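Local atomic coordinates of gamma-D-glutamyl-L-lysine dipeptidyl-peptidase (Bacillus cereus ATCC 10987, PDB entry 3H41), a protein that probably hydrolyses gamma-D-glutamyl-L-lysine bonds in murein peptides as a cysteine peptidase of the NlpC/P60 family, releasing L-Ala-gamma-D-Glu dipeptides. Residues I11-A16 with A33-D38; R26-P31 with K44-D49; Q63-Q68 with Y144-P149; V73-D78 with M100-L105. One frame throughout, in Å; residues are numbered along the deposited sequence. Where two conformers were deposited one is given.

Contact 1 (I11-A16 with A33-D38); sequences IDVSAA and ATNPVD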
# COMPACT_ATOMS: atom_id res chain seq x y z
N ILE A 11 8.07 9.72 -4.90
CA ILE A 11 7.39 8.95 -5.94
C ILE A 11 6.54 9.85 -6.84
O ILE A 11 5.73 10.62 -6.34
CB ILE A 11 6.50 7.86 -5.30
CG1 ILE A 11 7.32 6.99 -4.36
CG2 ILE A 11 5.78 7.03 -6.37
CD1 ILE A 11 8.49 6.26 -4.97
N ASP A 12 6.72 9.70 -8.16
CA ASP A 12 6.13 10.60 -9.15
C ASP A 12 5.09 9.87 -10.00
O ASP A 12 4.64 10.41 -11.00
CB ASP A 12 7.23 11.25 -10.02
CG ASP A 12 6.70 12.44 -10.85
OD1 ASP A 12 5.95 13.26 -10.31
OD2 ASP A 12 7.02 12.55 -12.06
N VAL A 13 4.69 8.66 -9.58
CA VAL A 13 3.68 7.90 -10.30
C VAL A 13 2.63 7.48 -9.29
O VAL A 13 2.85 7.55 -8.05
CB VAL A 13 4.29 6.66 -11.09
CG1 VAL A 13 5.08 7.15 -12.30
CG2 VAL A 13 5.15 5.77 -10.18
N SER A 14 1.48 7.05 -9.78
CA SER A 14 0.39 6.69 -8.85
C SER A 14 0.87 5.63 -7.86
O SER A 14 0.70 5.77 -6.64
CB SER A 14 -0.85 6.24 -9.58
OG SER A 14 -0.54 5.15 -10.43
N ALA A 15 1.52 4.60 -8.37
CA ALA A 15 2.25 3.68 -7.53
C ALA A 15 3.48 3.11 -8.25
O ALA A 15 3.42 2.72 -9.44
CB ALA A 15 1.33 2.59 -6.96
N ALA A 16 4.62 3.19 -7.56
CA ALA A 16 5.89 2.60 -8.03
C ALA A 16 6.08 1.21 -7.44
O ALA A 16 5.91 1.00 -6.25
CB ALA A 16 7.08 3.47 -7.67
N ALA A 33 6.48 0.15 -15.09
CA ALA A 33 7.81 0.77 -14.96
C ALA A 33 7.92 2.14 -15.65
O ALA A 33 8.94 2.80 -15.52
CB ALA A 33 8.86 -0.16 -15.48
N THR A 34 6.88 2.54 -16.37
CA THR A 34 6.84 3.81 -17.10
C THR A 34 6.36 4.93 -16.18
O THR A 34 5.87 4.68 -15.07
CB THR A 34 5.90 3.71 -18.30
OG1 THR A 34 4.59 3.22 -17.87
CG2 THR A 34 6.50 2.78 -19.37
N ASN A 35 6.48 6.17 -16.66
CA ASN A 35 5.92 7.32 -16.00
C ASN A 35 5.16 8.07 -17.06
O ASN A 35 5.78 8.63 -17.94
CB ASN A 35 7.00 8.23 -15.40
CG ASN A 35 6.39 9.37 -14.60
OD1 ASN A 35 5.23 9.67 -14.76
ND2 ASN A 35 7.18 9.99 -13.75
N PRO A 36 3.82 8.07 -17.00
CA PRO A 36 2.98 7.43 -16.00
C PRO A 36 2.88 5.91 -16.12
O PRO A 36 3.21 5.33 -17.16
CB PRO A 36 1.61 8.02 -16.29
CG PRO A 36 1.63 8.29 -17.76
CD PRO A 36 3.03 8.70 -18.07
N VAL A 37 2.45 5.29 -15.03
CA VAL A 37 2.17 3.86 -15.02
C VAL A 37 0.79 3.57 -15.60
O VAL A 37 -0.05 4.46 -15.65
CB VAL A 37 2.25 3.28 -13.59
CG1 VAL A 37 3.67 3.40 -13.03
CG2 VAL A 37 1.23 3.90 -12.60
N ASP A 38 0.56 2.31 -15.99
CA ASP A 38 -0.81 1.82 -16.17
C ASP A 38 -0.98 0.48 -15.47
O ASP A 38 -0.73 -0.58 -16.04
CB ASP A 38 -1.17 1.72 -17.65
CG ASP A 38 -2.63 1.35 -17.87
OD1 ASP A 38 -3.35 0.89 -16.93
OD2 ASP A 38 -3.06 1.50 -19.00
O HOH W 1 2.54 9.91 -13.25
O HOH W 2 1.39 7.32 -12.78
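Val13 and Val37 meet with their side chains at about a right angle, Val13 CB lying 3.8 Å from Val37 CG1. The two methyls of Val37 divide the work: CG1 sits against Val13 CB and CG2 and the carbonyl oxygen of Ala15, while CG2 abuts the hydroxyl of Ser14, only 3.1 Å from its OG. Val13 in turn sends CG1 to the amide of Asn35, 3.5 Å from the CG atom of that side chain. The contact thus joins the turn between strand 8-11, an inner strand of the antiparallel sheet of the first SH3-type domain, and strand 15-19 to the loop between helices 30-33 and 39-45, a loop kinked by the cis peptide bond before Pro36. Asn35 supplies the polar half. Its CG stands anti to the backbone N (chi1 -175°), which carries the amide toward Asp12, and ND2 donates to Asp12 OD2 over 3.1 Å, at 153°. The donor keeps the acceptor near its own amide plane but comes to the anti side of OD2, well out of the carboxylate plane; ND2 also binds the backbone oxygen of Lys103. Beyond this bond a water stands 3.1 Å from both Asn35 OD1 and Asp12 O, and a second accepts from Ser14 N (3.0 Å) and Val37 N (3.2 Å).

Contact 2 (R26-P31 with K44-D49); sequences RPIDVP and KSMTLD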
# COMPACT_ATOMS: atom_id res chain seq x y z
N ARG A 26 10.01 -8.22 -17.25
CA ARG A 26 9.58 -8.83 -18.50
C ARG A 26 8.88 -7.80 -19.36
O ARG A 26 8.44 -6.76 -18.85
CB ARG A 26 8.58 -9.94 -18.20
CG ARG A 26 9.06 -11.02 -17.28
CD ARG A 26 7.86 -11.83 -16.79
NE ARG A 26 6.97 -11.02 -15.97
CZ ARG A 26 5.94 -11.48 -15.29
NH1 ARG A 26 5.60 -12.77 -15.36
NH2 ARG A 26 5.25 -10.65 -14.52
N PRO A 27 8.68 -8.10 -20.65
CA PRO A 27 7.94 -7.16 -21.48
C PRO A 27 6.53 -6.85 -20.94
O PRO A 27 6.09 -5.72 -21.02
CB PRO A 27 7.88 -7.86 -22.83
CG PRO A 27 9.11 -8.71 -22.87
CD PRO A 27 9.38 -9.14 -21.45
N ILE A 28 5.84 -7.85 -20.39
CA ILE A 28 4.51 -7.65 -19.78
C ILE A 28 4.57 -6.71 -18.56
O ILE A 28 3.56 -6.17 -18.18
CB ILE A 28 3.86 -9.00 -19.36
CG1 ILE A 28 2.34 -8.86 -19.30
CG2 ILE A 28 4.52 -9.57 -18.09
CD1 ILE A 28 1.61 -10.20 -19.49
N ASP A 29 5.74 -6.50 -17.96
CA ASP A 29 5.83 -5.63 -16.79
C ASP A 29 6.07 -4.15 -17.10
O ASP A 29 6.07 -3.30 -16.19
CB ASP A 29 6.91 -6.11 -15.84
CG ASP A 29 6.73 -7.51 -15.43
OD1 ASP A 29 5.62 -7.81 -14.93
OD2 ASP A 29 7.67 -8.31 -15.66
N VAL A 30 6.24 -3.84 -18.37
CA VAL A 30 6.58 -2.49 -18.82
C VAL A 30 5.61 -1.45 -18.32
O VAL A 30 6.06 -0.41 -17.82
CB VAL A 30 6.79 -2.42 -20.36
CG1 VAL A 30 6.81 -0.97 -20.87
CG2 VAL A 30 8.11 -3.14 -20.74
N PRO A 31 4.29 -1.73 -18.34
CA PRO A 31 3.36 -0.70 -17.85
C PRO A 31 3.43 -0.38 -16.33
O PRO A 31 2.92 0.65 -15.88
CB PRO A 31 1.98 -1.24 -18.22
CG PRO A 31 2.19 -2.36 -19.18
CD PRO A 31 3.60 -2.82 -19.06
N LYS A 44 -4.19 -6.72 -15.25
CA LYS A 44 -5.26 -7.38 -15.98
C LYS A 44 -4.73 -8.14 -17.21
O LYS A 44 -5.39 -9.04 -17.68
CB LYS A 44 -6.38 -6.39 -16.34
CG LYS A 44 -7.10 -5.92 -15.08
CD LYS A 44 -8.39 -5.13 -15.30
CE LYS A 44 -9.03 -4.71 -13.93
NZ LYS A 44 -9.02 -5.73 -12.78
N SER A 45 -3.54 -7.80 -17.70
CA SER A 45 -2.92 -8.46 -18.84
C SER A 45 -2.28 -9.80 -18.48
O SER A 45 -2.03 -10.63 -19.35
CB SER A 45 -1.85 -7.56 -19.46
OG SER A 45 -0.71 -7.41 -18.64
N MSE A 46 -1.98 -10.00 -17.19
CA MSE A 46 -1.23 -11.17 -16.74
C MSE A 46 -2.09 -12.41 -16.50
O MSE A 46 -3.17 -12.36 -15.88
CB MSE A 46 -0.45 -10.84 -15.47
CG MSE A 46 0.84 -10.07 -15.73
SE MSE A 46 1.78 -9.84 -14.07
CE MSE A 46 0.82 -8.31 -13.27
N THR A 47 -1.60 -13.53 -17.00
CA THR A 47 -2.12 -14.82 -16.62
C THR A 47 -1.79 -15.10 -15.15
O THR A 47 -0.92 -14.45 -14.54
CB THR A 47 -1.51 -15.93 -17.42
OG1 THR A 47 -0.08 -15.94 -17.19
CG2 THR A 47 -1.85 -15.84 -18.95
N LEU A 48 -2.44 -16.11 -14.59
CA LEU A 48 -2.08 -16.59 -13.26
C LEU A 48 -0.59 -16.94 -13.14
O LEU A 48 0.07 -16.51 -12.17
CB LEU A 48 -2.96 -17.76 -12.80
CG LEU A 48 -2.64 -18.37 -11.45
CD1 LEU A 48 -2.78 -17.30 -10.31
CD2 LEU A 48 -3.47 -19.64 -11.16
N ASP A 49 -0.07 -17.73 -14.08
CA ASP A 49 1.34 -18.12 -14.03
C ASP A 49 2.23 -16.87 -14.02
O ASP A 49 3.25 -16.83 -13.33
CB ASP A 49 1.74 -18.99 -15.24
CG ASP A 49 1.26 -20.43 -15.14
OD1 ASP A 49 1.10 -20.96 -14.02
OD2 ASP A 49 1.02 -21.03 -16.22
O HOH W 3 1.05 -5.64 -19.38
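Ile28 and the selenomethionine Met46 pack a single 3-10 turn, residues 27-29, against the short link from helix 39-45 to helix 48-56, where Thr47 is the N-cap of the second helix. On the tight side the Ile28 side chain, its CG1 anti to the backbone N (chi1 -156°), brings CD1 to 3.8 Å from Met46 CG, the two side chains slanting past each other. With SE anti to CA (chi2 -176°), Met46 brings SE to 3.6 Å from Arg26 NH2, approaching the guanidinium obliquely. That guanidinium is held firmly: Arg26 grips Asp29 side-on, NE to OD2 and NH2 to OD1, in a salt bridge, and its NH1 donates to the carbonyl oxygen of Glu50 in helix 48-56. Ile28 CG2 lies 3.4 Å above one face of the Arg26 guanidinium, toward its rim. Asp29 OD1 also takes the ring N-H of Trp42, which ties the same carboxylate to helix 39-45. The other side, at Ser45, is looser and exposed. Ser45 was deposited in two conformers; in the one given, Ser45 OG lies beside Ile28 CG1, a water links it to Ile28 O and the Trp42 carbonyl binds it, all doubtful because of the second conformer. At the end of the turn Asp29 OD2 is doubly engaged, receiving NE at 173° on its syn side and the backbone N of Arg26, 2.8 Å away, on its anti lone pair.

Contact 3 (Q63-Q68 with Y144-P149); sequences QALLGQ and YNTRLP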
# COMPACT_ATOMS: atom_id res chain seq x y z
N GLN A 63 5.42 -1.70 -2.94
CA GLN A 63 5.05 -0.60 -3.80
C GLN A 63 4.95 0.64 -2.96
O GLN A 63 4.63 0.55 -1.77
CB GLN A 63 3.71 -0.86 -4.48
CG GLN A 63 3.73 -1.98 -5.57
CD GLN A 63 2.36 -2.17 -6.18
OE1 GLN A 63 1.34 -2.12 -5.46
NE2 GLN A 63 2.31 -2.35 -7.51
N ALA A 64 5.24 1.80 -3.57
CA ALA A 64 5.19 3.09 -2.87
C ALA A 64 4.27 4.01 -3.65
O ALA A 64 4.31 4.00 -4.90
CB ALA A 64 6.58 3.70 -2.75
N LEU A 65 3.45 4.77 -2.94
CA LEU A 65 2.47 5.64 -3.61
C LEU A 65 2.98 7.03 -4.00
O LEU A 65 3.89 7.57 -3.36
CB LEU A 65 1.23 5.82 -2.74
CG LEU A 65 0.50 4.55 -2.25
CD1 LEU A 65 -0.78 4.90 -1.42
CD2 LEU A 65 0.19 3.62 -3.42
N LEU A 66 2.34 7.63 -5.01
CA LEU A 66 2.53 9.02 -5.38
C LEU A 66 2.76 9.89 -4.15
O LEU A 66 1.98 9.84 -3.18
CB LEU A 66 1.31 9.53 -6.15
CG LEU A 66 1.43 10.98 -6.63
CD1 LEU A 66 2.32 11.03 -7.84
CD2 LEU A 66 -0.01 11.54 -6.91
N GLY A 67 3.84 10.66 -4.18
CA GLY A 67 4.19 11.54 -3.08
C GLY A 67 4.94 10.97 -1.90
O GLY A 67 5.42 11.73 -1.05
N GLN A 68 5.03 9.63 -1.80
CA GLN A 68 5.76 9.01 -0.71
C GLN A 68 7.25 9.36 -0.85
O GLN A 68 7.76 9.45 -1.99
CB GLN A 68 5.53 7.49 -0.71
CG GLN A 68 5.89 6.78 0.59
CD GLN A 68 5.12 5.45 0.81
OE1 GLN A 68 4.37 4.95 -0.08
NE2 GLN A 68 5.29 4.89 2.00
N TYR A 144 -6.22 4.90 -3.04
CA TYR A 144 -6.49 4.93 -1.61
C TYR A 144 -5.16 5.08 -0.89
O TYR A 144 -4.16 4.43 -1.22
CB TYR A 144 -7.16 3.61 -1.17
CG TYR A 144 -7.53 3.63 0.28
CD1 TYR A 144 -8.63 4.36 0.71
CD2 TYR A 144 -6.74 3.01 1.25
CE1 TYR A 144 -8.97 4.41 2.06
CE2 TYR A 144 -7.07 3.07 2.62
CZ TYR A 144 -8.20 3.80 3.01
OH TYR A 144 -8.59 3.94 4.34
N ASN A 145 -5.14 5.98 0.08
CA ASN A 145 -4.01 6.16 1.00
C ASN A 145 -2.90 7.06 0.46
O ASN A 145 -1.89 7.24 1.12
CB ASN A 145 -3.40 4.83 1.46
CG ASN A 145 -2.52 4.99 2.69
OD1 ASN A 145 -2.86 5.72 3.64
ND2 ASN A 145 -1.35 4.33 2.67
N THR A 146 -3.10 7.60 -0.74
CA THR A 146 -2.25 8.67 -1.30
C THR A 146 -2.47 9.94 -0.46
O THR A 146 -3.62 10.24 -0.11
CB THR A 146 -2.60 8.92 -2.77
OG1 THR A 146 -2.40 7.70 -3.56
CG2 THR A 146 -1.79 10.12 -3.36
N ARG A 147 -1.39 10.62 -0.08
CA ARG A 147 -1.46 11.86 0.67
C ARG A 147 -0.78 12.96 -0.11
O ARG A 147 0.37 12.81 -0.49
CB ARG A 147 -0.78 11.75 2.03
CG ARG A 147 -1.33 10.67 2.94
CD ARG A 147 -0.40 9.43 2.94
NE ARG A 147 -0.96 8.38 3.80
CZ ARG A 147 -0.95 8.41 5.14
NH1 ARG A 147 -0.36 9.39 5.80
NH2 ARG A 147 -1.53 7.44 5.81
N LEU A 148 -1.49 14.06 -0.35
CA LEU A 148 -0.92 15.22 -1.02
C LEU A 148 -1.25 16.50 -0.24
O LEU A 148 -2.36 16.64 0.30
CB LEU A 148 -1.41 15.31 -2.45
CG LEU A 148 -1.05 14.13 -3.36
CD1 LEU A 148 -1.95 14.13 -4.59
CD2 LEU A 148 0.42 14.12 -3.78
N PRO A 149 -0.30 17.44 -0.20
CA PRO A 149 -0.58 18.67 0.57
C PRO A 149 -1.83 19.42 0.08
O PRO A 149 -2.02 19.59 -1.13
CB PRO A 149 0.67 19.52 0.32
CG PRO A 149 1.74 18.57 -0.07
CD PRO A 149 1.05 17.44 -0.77
O HOH W 4 1.27 9.65 -0.58
O HOH W 5 2.87 11.16 0.97
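Leu65 pushes its CD1 methyl onto the backbone of the 144-146 loop, 3.4 Å from Tyr144 O and 3.6 Å from Asn145 C. Here a type II beta turn, Leu65 to Gln68, ends strand 60-65 of the first SH3-type domain and rests on the loop that leads into strand 147-153 of the second, so the contact belongs to the interface between the two domains. Alongside, Leu66 crosses Leu148 at about a right angle, CD2 to CD1 at 4.0 Å, and Thr146 CG2 approaches Leu66 O. No direct hydrogen bond spans the segments; a water serves instead, 2.7 Å from Leu66 O and accepting the N-H of Arg147. The next shell fixes the turn. Gly67, its third residue, has a positive phi (83°) at which a CB would be jammed against the preceding carbonyl oxygen; the same place lies close to Leu148 CD2. Gln68 closes the turn twice over: its backbone N bonds to Leu65 O, and its OE1 accepts the N-H of Leu65 at 3.0 Å in the plane of the amide. The opposing loop has its own braces, with Thr146 OG1 bonded to Ser143 O, Tyr144 OH to Ser226 of the segment after helix 218-225, and Arg147 NH1 to Gln181. Asn145 OD1 receives two nitrogens of Arg147 from one face of its plane: NH2 at 3.1 Å is tilted 19° from that plane, and NE at 3.3 Å stands 61° out of it.

Contact 4 (V73-D78 with M100-L105); sequences VDKKGD and MPEKQL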
# COMPACT_ATOMS: atom_id res chain seq x y z
N VAL A 73 19.72 5.41 -2.42
CA VAL A 73 20.98 4.87 -1.89
C VAL A 73 21.96 4.26 -2.91
O VAL A 73 23.13 4.06 -2.58
CB VAL A 73 20.70 3.82 -0.77
CG1 VAL A 73 19.95 4.49 0.44
CG2 VAL A 73 19.94 2.62 -1.30
N ASP A 74 21.51 3.95 -4.13
CA ASP A 74 22.39 3.36 -5.15
C ASP A 74 21.76 3.63 -6.49
O ASP A 74 20.56 3.96 -6.55
CB ASP A 74 22.56 1.85 -4.92
CG ASP A 74 23.85 1.28 -5.53
OD1 ASP A 74 24.56 1.98 -6.30
OD2 ASP A 74 24.15 0.11 -5.23
N LYS A 75 22.56 3.53 -7.55
CA LYS A 75 22.09 3.74 -8.92
C LYS A 75 22.86 2.82 -9.85
O LYS A 75 24.08 2.78 -9.80
CB LYS A 75 22.28 5.20 -9.38
CG LYS A 75 21.97 5.44 -10.86
CD LYS A 75 21.88 6.94 -11.19
CE LYS A 75 21.82 7.19 -12.69
NZ LYS A 75 21.22 8.52 -12.99
N LYS A 76 22.14 2.05 -10.65
CA LYS A 76 22.73 1.20 -11.67
C LYS A 76 21.99 1.46 -12.97
O LYS A 76 20.83 1.07 -13.13
CB LYS A 76 22.62 -0.27 -11.31
CG LYS A 76 23.19 -0.70 -9.99
CD LYS A 76 24.67 -0.94 -10.04
CE LYS A 76 25.15 -1.76 -8.84
NZ LYS A 76 26.41 -1.17 -8.31
N GLY A 77 22.64 2.13 -13.90
CA GLY A 77 21.99 2.52 -15.15
C GLY A 77 20.77 3.38 -14.91
O GLY A 77 20.84 4.38 -14.20
N ASP A 78 19.64 2.98 -15.49
CA ASP A 78 18.35 3.70 -15.34
C ASP A 78 17.62 3.38 -14.02
O ASP A 78 16.56 3.94 -13.76
CB ASP A 78 17.43 3.34 -16.51
CG ASP A 78 17.95 3.83 -17.86
OD1 ASP A 78 18.56 4.92 -17.93
OD2 ASP A 78 17.74 3.13 -18.86
N MSE A 100 13.86 0.54 -8.37
CA MSE A 100 12.82 1.14 -9.20
C MSE A 100 13.43 2.03 -10.29
O MSE A 100 14.58 2.48 -10.16
CB MSE A 100 11.86 1.92 -8.31
CG MSE A 100 12.50 3.08 -7.53
SE MSE A 100 11.13 4.14 -6.60
CE MSE A 100 10.34 4.86 -8.15
N PRO A 101 12.69 2.29 -11.38
CA PRO A 101 13.23 3.23 -12.39
C PRO A 101 13.37 4.63 -11.86
O PRO A 101 12.43 5.15 -11.25
CB PRO A 101 12.20 3.20 -13.51
CG PRO A 101 11.50 1.86 -13.35
CD PRO A 101 11.45 1.64 -11.87
N GLU A 102 14.52 5.23 -12.09
CA GLU A 102 14.75 6.62 -11.68
C GLU A 102 13.70 7.59 -12.23
O GLU A 102 13.37 8.58 -11.59
CB GLU A 102 16.16 7.09 -12.08
CG GLU A 102 16.51 8.38 -11.33
CD GLU A 102 17.99 8.72 -11.39
OE1 GLU A 102 18.60 8.47 -12.45
OE2 GLU A 102 18.53 9.23 -10.38
N LYS A 103 13.20 7.30 -13.42
CA LYS A 103 12.22 8.15 -14.05
C LYS A 103 10.87 8.20 -13.35
O LYS A 103 10.04 9.04 -13.72
CB LYS A 103 12.00 7.77 -15.51
CG LYS A 103 11.41 6.38 -15.75
CD LYS A 103 11.45 6.05 -17.24
CE LYS A 103 10.77 4.74 -17.57
NZ LYS A 103 10.87 4.41 -19.04
N GLN A 104 10.68 7.34 -12.35
CA GLN A 104 9.48 7.35 -11.53
C GLN A 104 9.62 8.18 -10.25
O GLN A 104 8.71 8.17 -9.41
CB GLN A 104 9.07 5.91 -11.18
CG GLN A 104 8.50 5.17 -12.40
CD GLN A 104 7.96 3.81 -12.00
OE1 GLN A 104 8.46 3.21 -11.05
NE2 GLN A 104 6.94 3.34 -12.71
N LEU A 105 10.75 8.88 -10.11
CA LEU A 105 11.05 9.72 -8.93
C LEU A 105 11.07 11.18 -9.38
O LEU A 105 11.31 11.47 -10.56
CB LEU A 105 12.41 9.38 -8.33
CG LEU A 105 12.56 8.04 -7.64
CD1 LEU A 105 14.00 7.89 -7.16
CD2 LEU A 105 11.55 7.89 -6.48
O HOH W 6 14.61 5.35 -15.41
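Asp78 and Glu102 join the segments through the main chain: Glu102 N donates to Asp78 O over 2.9 Å. Both segments belong to the first SH3-type domain. Strand 69-76 carries a classic beta bulge near its end, Val73 and Asp74 both facing Lys81, and then turns through Gly77 toward strand 79-84. Strand 96-101 runs into the single 3-10 turn 102-104 ahead of the short strand 105-106, consistent with the 3-10 turn that precedes the last strand of SH3 barrels. The turn is closed by Gln104 N on Pro101 O, and a water continues the link, donating to Asp78 O and accepting from Lys103 N at 3.1 Å.

The side chains add a salt bridge on the exposed side. Lys75, its CG anti to the backbone N (chi1 172°), stretches out fully beyond CG and crosses the likewise extended Glu102 at about a right angle. Lys75 CE also lies against the carboxylate, 3.5 Å from Glu102 OE1. Before the turn, the buried Pro101 packs on Trp79 of strand 79-84. At the meeting point Glu102 OE1 takes Lys75 NZ on its syn lone pair at 2.7 Å.

In the fold
Contact 3 is the buried one, made of leucines against backbone and against one another, with water in place of direct bonds, where the two SH3-type domains meet. Contact 1 is partly buried and mixes a valine pair with one amide-carboxylate bond; it shares the sheet of strands 15-19 and 60-65 with contact 3, Ala16 N bonding to Ala64 O. Contact 4 lies nearer the surface and relies on charge and a backbone bond, yet its Gln104 reaches contact 1 through Asp12 N and Thr34 O. Contact 2, among the short helices, pairs an isoleucine and a selenomethionine beside an aspartate-held arginine; it touches contact 1 where Asp38 N meets Pro31 O, but stays about 8 Å from contact 3 and about 6 Å from contact 4 between nearest atoms.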